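Local coordinates for alkylpurine DNA glycosylase AlkC (Pseudomonas fluorescens, PDB 5VHV), which excises alkylated purine bases from damaged DNA, apparently without flipping the damaged nucleotide out of the double helix, at residues 18-23 / 76-81; 37-42 / 50-55; 56-61 / 93-98; 86-91 / 108-113; 145-150 / 182-187. All coordinates share one frame; numbering follows the deposited sequence.

Overall arrangement
Contacts 1 to 4 cluster in the N-terminal part of the helical array, their centres about 13 to 17 Å apart. Contact 5 lies farther along, its centre about 18 Å from that of contact 4 and about 33 Å from contact 2's. Helix 46-60 serves both contact 2 and contact 3, and helix 87-95 both contact 3 and contact 4. Along the chain, contact 2 falls within the span bridged by contact 1, contact 3 interleaves with contacts 1 and 4, and contact 5 follows all the others. Contact 4 passes the packing on to contact 5 through Thr111 and Leu149. The array thus illustrates how successive helices can form one continuous body, which here lies against DNA.

Contact 1. Residues 18-23 / 76-81; sequences ASEMTA and APRLNS
Glu20 on helix 11-24 meets Arg78, which lies beyond helix 65-75, through a single carboxylate oxygen. Its chain bends about the CB-CG bond (chi2 -56°), bringing OE1 to 2.6 Å from Arg78 NE in a salt bridge whose N-H...O angle is 157°. The same oxygen also takes a weak hydrogen bond from Arg78 NH2, at 3.1 Å. Carboxylate and guanidinium are nearly coplanar, 21° apart, and OE1 lies at the guanidinium edge, close to its plane. Farther back, Glu20 CG passes 3.9 Å from Arg78 O. The next residue, Met21, turns from this contact and packs on Leu57 instead. One turn after Glu20, Ala23 adds an apolar touch to the charged pair: its CB lies over one guanidinium face, offset toward the rim, 3.3 Å from Arg78 NH2. Arg78 thus has a charge at its edge and a methyl over a face. Around this bridge, Ala18 and Thr22 pack on helix 30-38, while Leu79 reaches Phe87 and Leu88 of helix 87-95; the contact therefore ties the first helix to the loop that leads from helix 65-75 to helix 87-95.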
# COMPACT_ATOMS: atom_id res chain seq x y z
N ALA A 18 -29.38 -6.97 -5.40
CA ALA A 18 -30.60 -6.98 -6.21
C ALA A 18 -31.78 -6.38 -5.46
O ALA A 18 -32.59 -5.65 -6.04
CB ALA A 18 -30.92 -8.41 -6.65
N SER A 19 -31.93 -6.70 -4.17
CA SER A 19 -33.05 -6.17 -3.41
C SER A 19 -32.96 -4.65 -3.28
O SER A 19 -33.98 -3.95 -3.40
CB SER A 19 -33.10 -6.81 -2.02
OG SER A 19 -33.24 -8.22 -2.13
N GLU A 20 -31.76 -4.13 -3.04
CA GLU A 20 -31.63 -2.68 -2.93
C GLU A 20 -31.78 -2.01 -4.30
O GLU A 20 -32.30 -0.89 -4.38
CB GLU A 20 -30.28 -2.34 -2.30
CG GLU A 20 -30.15 -2.86 -0.85
CD GLU A 20 -31.23 -2.37 0.08
OE1 GLU A 20 -31.69 -1.22 -0.06
OE2 GLU A 20 -31.63 -3.15 0.97
N MET A 21 -31.38 -2.69 -5.37
CA MET A 21 -31.65 -2.15 -6.71
C MET A 21 -33.15 -2.07 -6.98
O MET A 21 -33.63 -1.10 -7.57
CB MET A 21 -30.98 -3.00 -7.79
CG MET A 21 -29.56 -2.60 -8.14
SD MET A 21 -29.40 -0.92 -8.79
CE MET A 21 -30.64 -0.84 -10.06
N THR A 22 -33.89 -3.12 -6.60
CA THR A 22 -35.34 -3.08 -6.74
C THR A 22 -35.93 -1.93 -5.94
O THR A 22 -36.92 -1.31 -6.36
CB THR A 22 -35.93 -4.43 -6.30
OG1 THR A 22 -35.64 -5.41 -7.30
CG2 THR A 22 -37.44 -4.34 -6.09
N ALA A 23 -35.35 -1.63 -4.77
CA ALA A 23 -35.88 -0.55 -3.95
C ALA A 23 -35.73 0.80 -4.66
O ALA A 23 -36.63 1.64 -4.57
CB ALA A 23 -35.19 -0.51 -2.58
N ALA A 76 -25.95 3.78 -3.73
CA ALA A 76 -24.71 3.80 -2.95
C ALA A 76 -24.94 3.80 -1.45
O ALA A 76 -24.37 2.94 -0.77
CB ALA A 76 -23.85 4.99 -3.40
N PRO A 77 -25.77 4.68 -0.87
CA PRO A 77 -25.96 4.66 0.60
C PRO A 77 -26.73 3.45 1.13
O PRO A 77 -26.73 3.22 2.34
CB PRO A 77 -26.73 5.96 0.87
CG PRO A 77 -27.42 6.27 -0.42
CD PRO A 77 -26.46 5.82 -1.50
N ARG A 78 -27.38 2.66 0.27
CA ARG A 78 -28.11 1.48 0.69
C ARG A 78 -27.24 0.24 0.82
O ARG A 78 -27.70 -0.76 1.39
CB ARG A 78 -29.25 1.19 -0.30
CG ARG A 78 -30.11 2.40 -0.62
CD ARG A 78 -31.28 2.04 -1.52
NE ARG A 78 -32.20 1.16 -0.84
CZ ARG A 78 -33.36 1.53 -0.29
NH1 ARG A 78 -33.78 2.79 -0.36
NH2 ARG A 78 -34.10 0.64 0.33
N LEU A 79 -26.01 0.27 0.29
CA LEU A 79 -25.13 -0.88 0.34
C LEU A 79 -24.49 -1.02 1.72
O LEU A 79 -24.12 -0.02 2.34
CB LEU A 79 -24.04 -0.77 -0.72
CG LEU A 79 -24.55 -0.71 -2.17
CD1 LEU A 79 -23.38 -0.61 -3.14
CD2 LEU A 79 -25.38 -1.93 -2.50
N ASN A 80 -24.38 -2.26 2.18
CA ASN A 80 -23.91 -2.57 3.53
C ASN A 80 -22.40 -2.83 3.62
O ASN A 80 -21.94 -3.29 4.67
CB ASN A 80 -24.67 -3.76 4.11
CG ASN A 80 -24.50 -5.05 3.31
OD1 ASN A 80 -23.53 -5.23 2.56
ND2 ASN A 80 -25.46 -5.97 3.48
N SER A 81 -21.64 -2.52 2.58
CA SER A 81 -20.20 -2.78 2.55
C SER A 81 -19.47 -1.78 1.67
O SER A 81 -19.84 -1.58 0.51
CB SER A 81 -19.92 -4.20 2.04
OG SER A 81 -18.55 -4.32 1.68

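Contact 2. Residues 37-42 / 50-55; sequences AKAGLA and MARVSE
Arg52 of helix 46-60 presents the edge of its guanidinium to two backbone carbonyls, those of Ala37 and Ala39, where helix 30-38 ends. The side chain leaves its helix with CG opposite the backbone nitrogen (chi1 174°) and then bends about both the CB-CG and CG-CD bonds, which brings the planar head round to these oxygens. The straightest of the three bonds runs from NH1 to Ala39 O, at 2.8 Å with an N-H...O angle of 164°, and the acceptor lies in the guanidinium plane. NH2 reaches the same oxygen weakly, at 3.2 Å, while NH1 also spends a weak bond of 3.1 Å on Ala37 O. Behind the charged head, the aliphatic Arg52 CG lies 3.6 Å from Ala37 O. Ala39 O belongs to the central peptide of a type II beta turn running from Lys38 to Leu41, in which Gly40 adopts positive phi. The arginine therefore holds the last part of the helix and the turn after it at once. A methionine here would probably leave both carbonyls without these donors and the turn freer to shift against helix 46-60. Across these two segments the cation is matched to main-chain oxygens alone, and its charge may suit the partial negative end of helix 30-38.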
# COMPACT_ATOMS: atom_id res chain seq x y z
N ALA A 37 -25.05 -12.74 -12.83
CA ALA A 37 -23.97 -12.60 -11.87
C ALA A 37 -23.49 -13.94 -11.33
O ALA A 37 -22.29 -14.11 -11.05
CB ALA A 37 -24.41 -11.70 -10.72
N LYS A 38 -24.39 -14.92 -11.20
CA LYS A 38 -24.06 -16.17 -10.52
C LYS A 38 -23.33 -17.17 -11.40
O LYS A 38 -22.79 -18.15 -10.87
CB LYS A 38 -25.34 -16.81 -9.97
CG LYS A 38 -25.88 -16.03 -8.78
CD LYS A 38 -26.93 -16.81 -7.98
CE LYS A 38 -28.19 -17.02 -8.74
NZ LYS A 38 -29.23 -17.72 -7.88
N ALA A 39 -23.29 -16.96 -12.71
CA ALA A 39 -22.75 -17.97 -13.62
C ALA A 39 -21.25 -18.12 -13.39
O ALA A 39 -20.47 -17.20 -13.64
CB ALA A 39 -23.06 -17.59 -15.06
N GLY A 40 -20.84 -19.30 -12.91
CA GLY A 40 -19.43 -19.52 -12.63
C GLY A 40 -18.89 -18.79 -11.41
O GLY A 40 -17.68 -18.61 -11.30
N LEU A 41 -19.76 -18.37 -10.50
CA LEU A 41 -19.34 -17.54 -9.37
C LEU A 41 -18.19 -18.18 -8.59
O LEU A 41 -17.24 -17.49 -8.19
CB LEU A 41 -20.54 -17.30 -8.44
CG LEU A 41 -20.33 -16.44 -7.20
CD1 LEU A 41 -19.98 -15.04 -7.57
CD2 LEU A 41 -21.55 -16.47 -6.32
N ALA A 42 -18.27 -19.49 -8.35
CA ALA A 42 -17.23 -20.16 -7.57
C ALA A 42 -15.85 -20.05 -8.22
O ALA A 42 -14.83 -20.12 -7.52
CB ALA A 42 -17.61 -21.64 -7.38
N MET A 50 -16.40 -8.49 -8.22
CA MET A 50 -16.69 -7.07 -8.19
C MET A 50 -17.02 -6.56 -9.59
O MET A 50 -18.04 -5.90 -9.81
CB MET A 50 -15.49 -6.31 -7.60
CG MET A 50 -15.70 -4.81 -7.46
SD MET A 50 -15.38 -3.91 -8.97
CE MET A 50 -13.60 -3.97 -9.10
N ALA A 51 -16.18 -6.91 -10.57
CA ALA A 51 -16.44 -6.49 -11.94
C ALA A 51 -17.71 -7.13 -12.47
O ALA A 51 -18.48 -6.49 -13.21
CB ALA A 51 -15.26 -6.86 -12.85
N ARG A 52 -17.94 -8.39 -12.13
CA ARG A 52 -19.12 -9.11 -12.62
C ARG A 52 -20.41 -8.41 -12.21
O ARG A 52 -21.35 -8.31 -13.00
CB ARG A 52 -19.09 -10.55 -12.13
CG ARG A 52 -20.36 -11.38 -12.46
CD ARG A 52 -20.54 -11.65 -13.96
NE ARG A 52 -19.57 -12.62 -14.48
CZ ARG A 52 -19.66 -13.94 -14.33
NH1 ARG A 52 -20.68 -14.45 -13.65
NH2 ARG A 52 -18.73 -14.74 -14.84
N VAL A 53 -20.47 -7.87 -10.98
CA VAL A 53 -21.70 -7.19 -10.55
C VAL A 53 -22.01 -6.01 -11.48
O VAL A 53 -23.16 -5.81 -11.89
CB VAL A 53 -21.58 -6.73 -9.09
CG1 VAL A 53 -22.74 -5.83 -8.72
CG2 VAL A 53 -21.53 -7.95 -8.15
N SER A 54 -21.00 -5.22 -11.80
CA SER A 54 -21.18 -4.09 -12.70
C SER A 54 -21.63 -4.54 -14.08
O SER A 54 -22.56 -3.97 -14.67
CB SER A 54 -19.87 -3.29 -12.79
OG SER A 54 -19.86 -2.39 -13.87
N GLU A 55 -21.00 -5.59 -14.62
CA GLU A 55 -21.37 -6.12 -15.92
C GLU A 55 -22.80 -6.64 -15.91
O GLU A 55 -23.53 -6.49 -16.90
CB GLU A 55 -20.42 -7.24 -16.33
CG GLU A 55 -18.99 -6.79 -16.46
CD GLU A 55 -18.02 -7.94 -16.55
OE1 GLU A 55 -18.48 -9.10 -16.58
OE2 GLU A 55 -16.79 -7.70 -16.62

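Contact 3. Residues 56-61 / 93-98; sequences SLHAVI and ASYGRD
His58 and Tyr95 form a face-to-face aromatic stack between helix 46-60 and helix 87-95, on the surface of an array of helices like that of the HEAT-like DNA alkylation repair family. These two residues make the contact between the segments. Their ring centroids are 3.8 Å apart and the planes diverge by 18°, so the stack is closer on one side than on the other. On the tight side His58 CD2 rests over the centre of the tyrosine ring, 3.4 Å from Tyr95 CG, and Tyr95 CE1 in turn lies over the centre of the imidazole. His58 places CG opposite its backbone nitrogen (chi1 -167°), which carries the imidazole toward helix 87-95. Tyr95, the last residue of its helix, turns one ring face to it. On the looser side His58 CE1 stands 4.1 Å from its nearest tyrosine atoms, and His58 ND1 is 3.9 Å from Tyr95 CE1; the histidine as a whole is exposed, well away from the centre of the chain. Ser94 CB covers the opposite face of the Tyr95 ring, Tyr91 meets Tyr95 edge-to-face, and Tyr91 also touches His58. Within this aromatic cluster the stack continues past the imidazole onto the aliphatic part of the histidine, where Tyr95 OH comes to 3.5 Å from His58 CB.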
# COMPACT_ATOMS: atom_id res chain seq x y z
N SER A 56 -23.18 -7.31 -14.83
CA SER A 56 -24.52 -7.88 -14.76
C SER A 56 -25.57 -6.79 -14.73
O SER A 56 -26.62 -6.90 -15.37
CB SER A 56 -24.65 -8.77 -13.53
OG SER A 56 -23.69 -9.81 -13.57
N LEU A 57 -25.29 -5.72 -13.98
CA LEU A 57 -26.21 -4.58 -13.99
C LEU A 57 -26.33 -4.01 -15.39
O LEU A 57 -27.44 -3.77 -15.88
CB LEU A 57 -25.73 -3.50 -13.01
CG LEU A 57 -25.84 -3.88 -11.53
CD1 LEU A 57 -25.06 -2.88 -10.70
CD2 LEU A 57 -27.29 -3.95 -11.09
N HIS A 58 -25.20 -3.80 -16.07
CA HIS A 58 -25.26 -3.25 -17.42
C HIS A 58 -26.02 -4.16 -18.37
O HIS A 58 -26.70 -3.68 -19.29
CB HIS A 58 -23.85 -2.99 -17.95
CG HIS A 58 -23.85 -2.16 -19.19
ND1 HIS A 58 -23.97 -2.69 -20.45
CD2 HIS A 58 -23.79 -0.81 -19.35
CE1 HIS A 58 -23.97 -1.70 -21.34
NE2 HIS A 58 -23.86 -0.56 -20.69
N ALA A 59 -25.92 -5.47 -18.17
CA ALA A 59 -26.56 -6.41 -19.09
C ALA A 59 -28.08 -6.40 -18.98
O ALA A 59 -28.76 -6.68 -19.97
CB ALA A 59 -26.04 -7.83 -18.85
N VAL A 60 -28.64 -6.06 -17.82
CA VAL A 60 -30.07 -6.24 -17.61
C VAL A 60 -30.85 -4.94 -17.44
O VAL A 60 -32.09 -4.98 -17.41
CB VAL A 60 -30.35 -7.18 -16.43
CG1 VAL A 60 -29.57 -8.49 -16.59
CG2 VAL A 60 -30.04 -6.52 -15.09
N ILE A 61 -30.18 -3.79 -17.35
CA ILE A 61 -30.86 -2.51 -17.10
C ILE A 61 -31.15 -1.85 -18.44
O ILE A 61 -30.20 -1.49 -19.16
CB ILE A 61 -30.02 -1.60 -16.20
CG1 ILE A 61 -29.99 -2.19 -14.78
CG2 ILE A 61 -30.58 -0.19 -16.21
CD1 ILE A 61 -29.09 -1.44 -13.79
N ALA A 93 -16.01 3.48 -14.87
CA ALA A 93 -14.84 3.27 -15.72
C ALA A 93 -15.18 2.41 -16.94
O ALA A 93 -14.61 2.61 -18.02
CB ALA A 93 -13.73 2.61 -14.92
N SER A 94 -16.11 1.47 -16.78
CA SER A 94 -16.47 0.56 -17.87
C SER A 94 -17.29 1.26 -18.94
O SER A 94 -17.05 1.08 -20.13
CB SER A 94 -17.24 -0.64 -17.32
OG SER A 94 -16.44 -1.46 -16.45
N TYR A 95 -18.30 2.04 -18.53
CA TYR A 95 -19.33 2.51 -19.44
C TYR A 95 -19.36 4.03 -19.61
O TYR A 95 -20.15 4.54 -20.42
CB TYR A 95 -20.71 2.00 -18.98
CG TYR A 95 -20.66 0.50 -18.74
CD1 TYR A 95 -20.36 -0.38 -19.78
CD2 TYR A 95 -20.85 -0.03 -17.48
CE1 TYR A 95 -20.27 -1.76 -19.56
CE2 TYR A 95 -20.77 -1.41 -17.25
CZ TYR A 95 -20.47 -2.26 -18.29
OH TYR A 95 -20.38 -3.60 -18.01
N GLY A 96 -18.49 4.75 -18.90
CA GLY A 96 -18.51 6.21 -18.87
C GLY A 96 -17.41 6.91 -19.64
O GLY A 96 -17.25 8.13 -19.49
N ARG A 97 -16.67 6.20 -20.49
CA ARG A 97 -15.49 6.78 -21.16
C ARG A 97 -15.85 7.95 -22.09
O ARG A 97 -15.02 8.86 -22.29
CB ARG A 97 -14.76 5.71 -21.97
CG ARG A 97 -14.08 4.58 -21.17
CD ARG A 97 -13.33 3.65 -22.14
NE ARG A 97 -12.86 2.40 -21.54
CZ ARG A 97 -11.61 2.18 -21.12
NH1 ARG A 97 -10.68 3.12 -21.21
NH2 ARG A 97 -11.30 1.00 -20.59
N ASP A 98 -17.03 7.93 -22.71
CA ASP A 98 -17.46 8.98 -23.63
C ASP A 98 -18.40 10.00 -22.98
O ASP A 98 -19.10 10.74 -23.69
CB ASP A 98 -18.13 8.40 -24.88
CG ASP A 98 -18.34 9.45 -25.99
OD1 ASP A 98 -17.36 10.15 -26.32
OD2 ASP A 98 -19.47 9.61 -26.52

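Contact 4. Residues 86-91 / 108-113; sequences LFLPHY and KYFTTF
Phe110 O accepts the backbone N-H of Phe113 at 2.9 Å, three residues on, while the Phe110 side chain packs on Leu88. Across the two segments the contact is wholly apolar and buried, a piece of the hydrophobic core between adjoining helices of the helical-repeat array. Its centre is a CH-pi contact: Leu88 CB stands over the middle of the phenyl ring, 3.7 Å from the Phe110 centroid and only 5° off the ring normal. The two side chains cross at about a right angle. With CG beside its backbone nitrogen (chi1 -72°), Phe110 turns one ring face to helix 87-95. Leu88 CD1 adds a second touch, 4.0 Å from Phe110 CD1, while Pro89 packs its CD on Phe110 CB at 4.1 Å. Tyr73 meets Phe110 edge-to-face, and Leu88 leans also on Ala76 and Leu79. At the start of segment 86-91, Leu86 touches a bound polyether molecule. Backbone joins in as well, for Leu88 O lies 4.0 Å from Phe110 CE2.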
# COMPACT_ATOMS: atom_id res chain seq x y z
N LEU A 86 -17.12 -0.96 -4.41
CA LEU A 86 -16.18 -0.79 -5.52
C LEU A 86 -16.82 -1.02 -6.89
O LEU A 86 -16.30 -0.51 -7.89
CB LEU A 86 -14.98 -1.73 -5.38
CG LEU A 86 -14.02 -1.48 -4.23
CD1 LEU A 86 -13.04 -2.65 -4.06
CD2 LEU A 86 -13.28 -0.19 -4.43
N PHE A 87 -17.92 -1.78 -6.99
CA PHE A 87 -18.48 -1.99 -8.32
C PHE A 87 -19.10 -0.72 -8.88
O PHE A 87 -19.24 -0.60 -10.10
CB PHE A 87 -19.48 -3.15 -8.35
CG PHE A 87 -20.84 -2.86 -7.74
CD1 PHE A 87 -21.80 -2.15 -8.45
CD2 PHE A 87 -21.17 -3.37 -6.49
CE1 PHE A 87 -23.05 -1.90 -7.89
CE2 PHE A 87 -22.41 -3.13 -5.93
CZ PHE A 87 -23.37 -2.39 -6.63
N LEU A 88 -19.41 0.26 -8.04
CA LEU A 88 -19.99 1.50 -8.56
C LEU A 88 -18.97 2.29 -9.36
O LEU A 88 -19.24 2.61 -10.53
CB LEU A 88 -20.59 2.31 -7.41
CG LEU A 88 -21.72 1.60 -6.68
CD1 LEU A 88 -21.96 2.30 -5.34
CD2 LEU A 88 -22.96 1.59 -7.56
N PRO A 89 -17.80 2.63 -8.83
CA PRO A 89 -16.78 3.24 -9.71
C PRO A 89 -16.39 2.36 -10.88
O PRO A 89 -16.11 2.87 -11.97
CB PRO A 89 -15.59 3.51 -8.76
CG PRO A 89 -15.92 2.82 -7.50
CD PRO A 89 -17.38 2.62 -7.41
N HIS A 90 -16.41 1.03 -10.71
CA HIS A 90 -16.10 0.16 -11.83
C HIS A 90 -17.08 0.37 -12.98
O HIS A 90 -16.68 0.39 -14.15
CB HIS A 90 -16.11 -1.30 -11.42
CG HIS A 90 -15.63 -2.22 -12.50
ND1 HIS A 90 -14.29 -2.36 -12.82
CD2 HIS A 90 -16.32 -2.97 -13.39
CE1 HIS A 90 -14.18 -3.20 -13.85
NE2 HIS A 90 -15.40 -3.59 -14.20
N TYR A 91 -18.37 0.52 -12.66
CA TYR A 91 -19.37 0.77 -13.69
C TYR A 91 -19.03 2.04 -14.46
O TYR A 91 -19.12 2.09 -15.69
CB TYR A 91 -20.76 0.83 -13.04
CG TYR A 91 -21.88 1.04 -14.03
CD1 TYR A 91 -22.13 2.29 -14.52
CD2 TYR A 91 -22.68 -0.03 -14.46
CE1 TYR A 91 -23.11 2.51 -15.45
CE2 TYR A 91 -23.67 0.19 -15.40
CZ TYR A 91 -23.88 1.46 -15.88
OH TYR A 91 -24.85 1.72 -16.82
N LYS A 108 -16.21 11.14 -8.04
CA LYS A 108 -16.00 11.96 -6.85
C LYS A 108 -17.07 11.66 -5.81
O LYS A 108 -16.80 11.66 -4.60
CB LYS A 108 -16.04 13.44 -7.22
CG LYS A 108 -15.81 14.38 -6.05
CD LYS A 108 -16.06 15.84 -6.44
CE LYS A 108 -15.93 16.71 -5.21
NZ LYS A 108 -16.07 18.17 -5.52
N TYR A 109 -18.29 11.41 -6.26
CA TYR A 109 -19.39 11.04 -5.37
C TYR A 109 -19.19 9.64 -4.79
O TYR A 109 -19.29 9.43 -3.58
CB TYR A 109 -20.71 11.13 -6.12
CG TYR A 109 -21.90 10.57 -5.37
CD1 TYR A 109 -22.53 11.32 -4.40
CD2 TYR A 109 -22.37 9.29 -5.64
CE1 TYR A 109 -23.65 10.81 -3.71
CE2 TYR A 109 -23.47 8.78 -4.96
CZ TYR A 109 -24.11 9.55 -4.01
OH TYR A 109 -25.20 9.04 -3.32
N PHE A 110 -18.94 8.66 -5.66
CA PHE A 110 -18.83 7.26 -5.21
C PHE A 110 -17.62 7.01 -4.31
O PHE A 110 -17.66 6.09 -3.48
CB PHE A 110 -18.74 6.32 -6.42
CG PHE A 110 -20.04 6.14 -7.19
CD1 PHE A 110 -21.26 6.02 -6.54
CD2 PHE A 110 -20.01 6.06 -8.57
CE1 PHE A 110 -22.44 5.85 -7.27
CE2 PHE A 110 -21.19 5.86 -9.31
CZ PHE A 110 -22.40 5.78 -8.66
N THR A 111 -16.54 7.78 -4.45
CA THR A 111 -15.31 7.43 -3.75
C THR A 111 -15.48 7.52 -2.23
O THR A 111 -14.77 6.82 -1.50
CB THR A 111 -14.14 8.31 -4.24
OG1 THR A 111 -12.90 7.65 -3.97
CG2 THR A 111 -14.13 9.68 -3.57
N THR A 112 -16.42 8.33 -1.73
CA THR A 112 -16.66 8.37 -0.29
C THR A 112 -17.33 7.09 0.23
O THR A 112 -17.19 6.77 1.42
CB THR A 112 -17.52 9.58 0.08
OG1 THR A 112 -18.84 9.45 -0.47
CG2 THR A 112 -16.91 10.87 -0.46
N PHE A 113 -18.02 6.35 -0.61
CA PHE A 113 -18.68 5.11 -0.21
C PHE A 113 -17.75 3.92 -0.27
O PHE A 113 -18.00 2.91 0.40
CB PHE A 113 -19.90 4.87 -1.12
CG PHE A 113 -20.95 5.92 -0.98
CD1 PHE A 113 -21.93 5.80 -0.01
CD2 PHE A 113 -20.94 7.06 -1.78
CE1 PHE A 113 -22.89 6.76 0.15
CE2 PHE A 113 -21.91 8.03 -1.63
CZ PHE A 113 -22.88 7.90 -0.66

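Contact 5. Residues 145-150 / 182-187; sequences HVRRLA and KADSSL
Arg147 on helix 144-152 reaches across to Asp184, in the loop before helix 187-201, and can be followed atom by atom. Its CB points toward that loop, and CG sets off beside the backbone nitrogen. The chain bends about the CG-CD bond (chi3 -55°), and CD passes 3.6 Å from Asp184 OD2. NE then donates to Asp184 OD2 at 2.7 Å. Beyond CZ, NH2 bonds Asp184 OD1 at 2.9 Å and almost straight, at 176°, with the acceptor in the guanidinium plane. This is a side-on, two-nitrogen salt bridge: each oxygen uses its syn lone pair, and the two planes lie 20° apart. NH2 also comes within 3.9 Å of Ser186 CB. The other terminal nitrogen, NH1, turns instead to the backbone oxygen of Asp141. Asp184 OD1 has a second donor, the backbone N of Ser186 at 2.9 Å, received on the anti lone pair to make an Asx turn. Ser186 in turn is the N-cap of helix 187-201, its OG held by Val189 N and Glu144. A leucine in place of Asp184 would probably leave the Arg147 charge without this mate and the Ser186 N-H without its acceptor, so that the turn into the helix could relax. Next along, Arg148 makes a salt bridge to a DNA phosphate. The carboxylate thus does two jobs, pairing with Arg147 and shaping the start of the next helix, and its charge is likely to be stabilised by these donors.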
# COMPACT_ATOMS: atom_id res chain seq x y z
N HIS A 145 -11.69 12.25 1.68
CA HIS A 145 -11.77 11.11 0.76
C HIS A 145 -11.41 11.50 -0.66
O HIS A 145 -10.80 10.71 -1.40
CB HIS A 145 -13.17 10.50 0.76
CG HIS A 145 -13.55 9.89 2.06
ND1 HIS A 145 -13.21 8.60 2.39
CD2 HIS A 145 -14.25 10.38 3.10
CE1 HIS A 145 -13.67 8.33 3.60
NE2 HIS A 145 -14.30 9.40 4.06
N VAL A 146 -11.76 12.72 -1.05
CA VAL A 146 -11.48 13.17 -2.41
C VAL A 146 -10.00 13.52 -2.56
O VAL A 146 -9.37 13.19 -3.57
CB VAL A 146 -12.42 14.34 -2.75
CG1 VAL A 146 -12.12 14.96 -4.13
CG2 VAL A 146 -13.89 13.87 -2.66
N ARG A 147 -9.41 14.15 -1.55
CA ARG A 147 -7.97 14.42 -1.60
C ARG A 147 -7.18 13.12 -1.62
O ARG A 147 -6.19 13.00 -2.35
CB ARG A 147 -7.55 15.27 -0.40
CG ARG A 147 -8.20 16.67 -0.40
CD ARG A 147 -7.46 17.65 0.49
NE ARG A 147 -7.29 17.20 1.89
CZ ARG A 147 -8.25 17.21 2.80
NH1 ARG A 147 -9.48 17.62 2.49
NH2 ARG A 147 -7.99 16.80 4.04
N ARG A 148 -7.61 12.14 -0.82
CA ARG A 148 -6.90 10.87 -0.79
C ARG A 148 -6.94 10.17 -2.14
O ARG A 148 -5.94 9.59 -2.58
CB ARG A 148 -7.49 10.00 0.33
CG ARG A 148 -6.71 8.70 0.61
CD ARG A 148 -7.17 7.53 -0.27
NE ARG A 148 -6.59 6.28 0.22
CZ ARG A 148 -6.81 5.08 -0.29
NH1 ARG A 148 -7.63 4.93 -1.33
NH2 ARG A 148 -6.22 4.01 0.27
N LEU A 149 -8.08 10.23 -2.82
CA LEU A 149 -8.18 9.69 -4.17
C LEU A 149 -7.15 10.32 -5.11
O LEU A 149 -6.56 9.64 -5.96
CB LEU A 149 -9.60 9.91 -4.70
CG LEU A 149 -9.92 9.53 -6.14
CD1 LEU A 149 -9.65 8.02 -6.35
CD2 LEU A 149 -11.38 9.85 -6.48
N ALA A 150 -6.97 11.64 -5.01
CA ALA A 150 -6.03 12.34 -5.89
C ALA A 150 -4.62 11.77 -5.78
O ALA A 150 -3.93 11.59 -6.80
CB ALA A 150 -6.04 13.84 -5.56
N LYS A 182 1.35 17.62 1.45
CA LYS A 182 2.50 17.19 2.26
C LYS A 182 2.37 17.58 3.72
O LYS A 182 3.23 17.20 4.52
CB LYS A 182 3.80 17.78 1.71
CG LYS A 182 3.96 19.29 1.93
CD LYS A 182 5.24 19.78 1.26
CE LYS A 182 5.41 21.28 1.36
NZ LYS A 182 4.42 22.00 0.53
N ALA A 183 1.35 18.36 4.08
CA ALA A 183 1.05 18.65 5.48
C ALA A 183 -0.43 18.46 5.76
O ALA A 183 -1.00 19.16 6.60
CB ALA A 183 1.49 20.07 5.86
N ASP A 184 -1.06 17.51 5.07
CA ASP A 184 -2.51 17.36 5.16
C ASP A 184 -2.91 16.99 6.59
O ASP A 184 -2.22 16.23 7.27
CB ASP A 184 -3.00 16.30 4.18
CG ASP A 184 -4.47 16.47 3.85
OD1 ASP A 184 -5.31 16.04 4.66
OD2 ASP A 184 -4.76 17.06 2.79
N SER A 185 -4.05 17.54 7.03
CA SER A 185 -4.56 17.26 8.36
C SER A 185 -5.13 15.86 8.50
O SER A 185 -5.33 15.39 9.63
CB SER A 185 -5.64 18.30 8.73
OG SER A 185 -6.73 18.23 7.82
N SER A 186 -5.39 15.17 7.38
CA SER A 186 -6.01 13.85 7.38
C SER A 186 -4.94 12.76 7.38
O SER A 186 -4.13 12.69 6.45
CB SER A 186 -6.91 13.69 6.16
OG SER A 186 -7.19 12.31 5.88
N LEU A 187 -4.98 11.87 8.37
CA LEU A 187 -4.07 10.72 8.35
C LEU A 187 -4.28 9.86 7.11
O LEU A 187 -3.31 9.35 6.53
CB LEU A 187 -4.31 9.87 9.61
CG LEU A 187 -3.49 8.58 9.72
CD1 LEU A 187 -2.00 8.85 9.66
CD2 LEU A 187 -3.87 7.85 11.01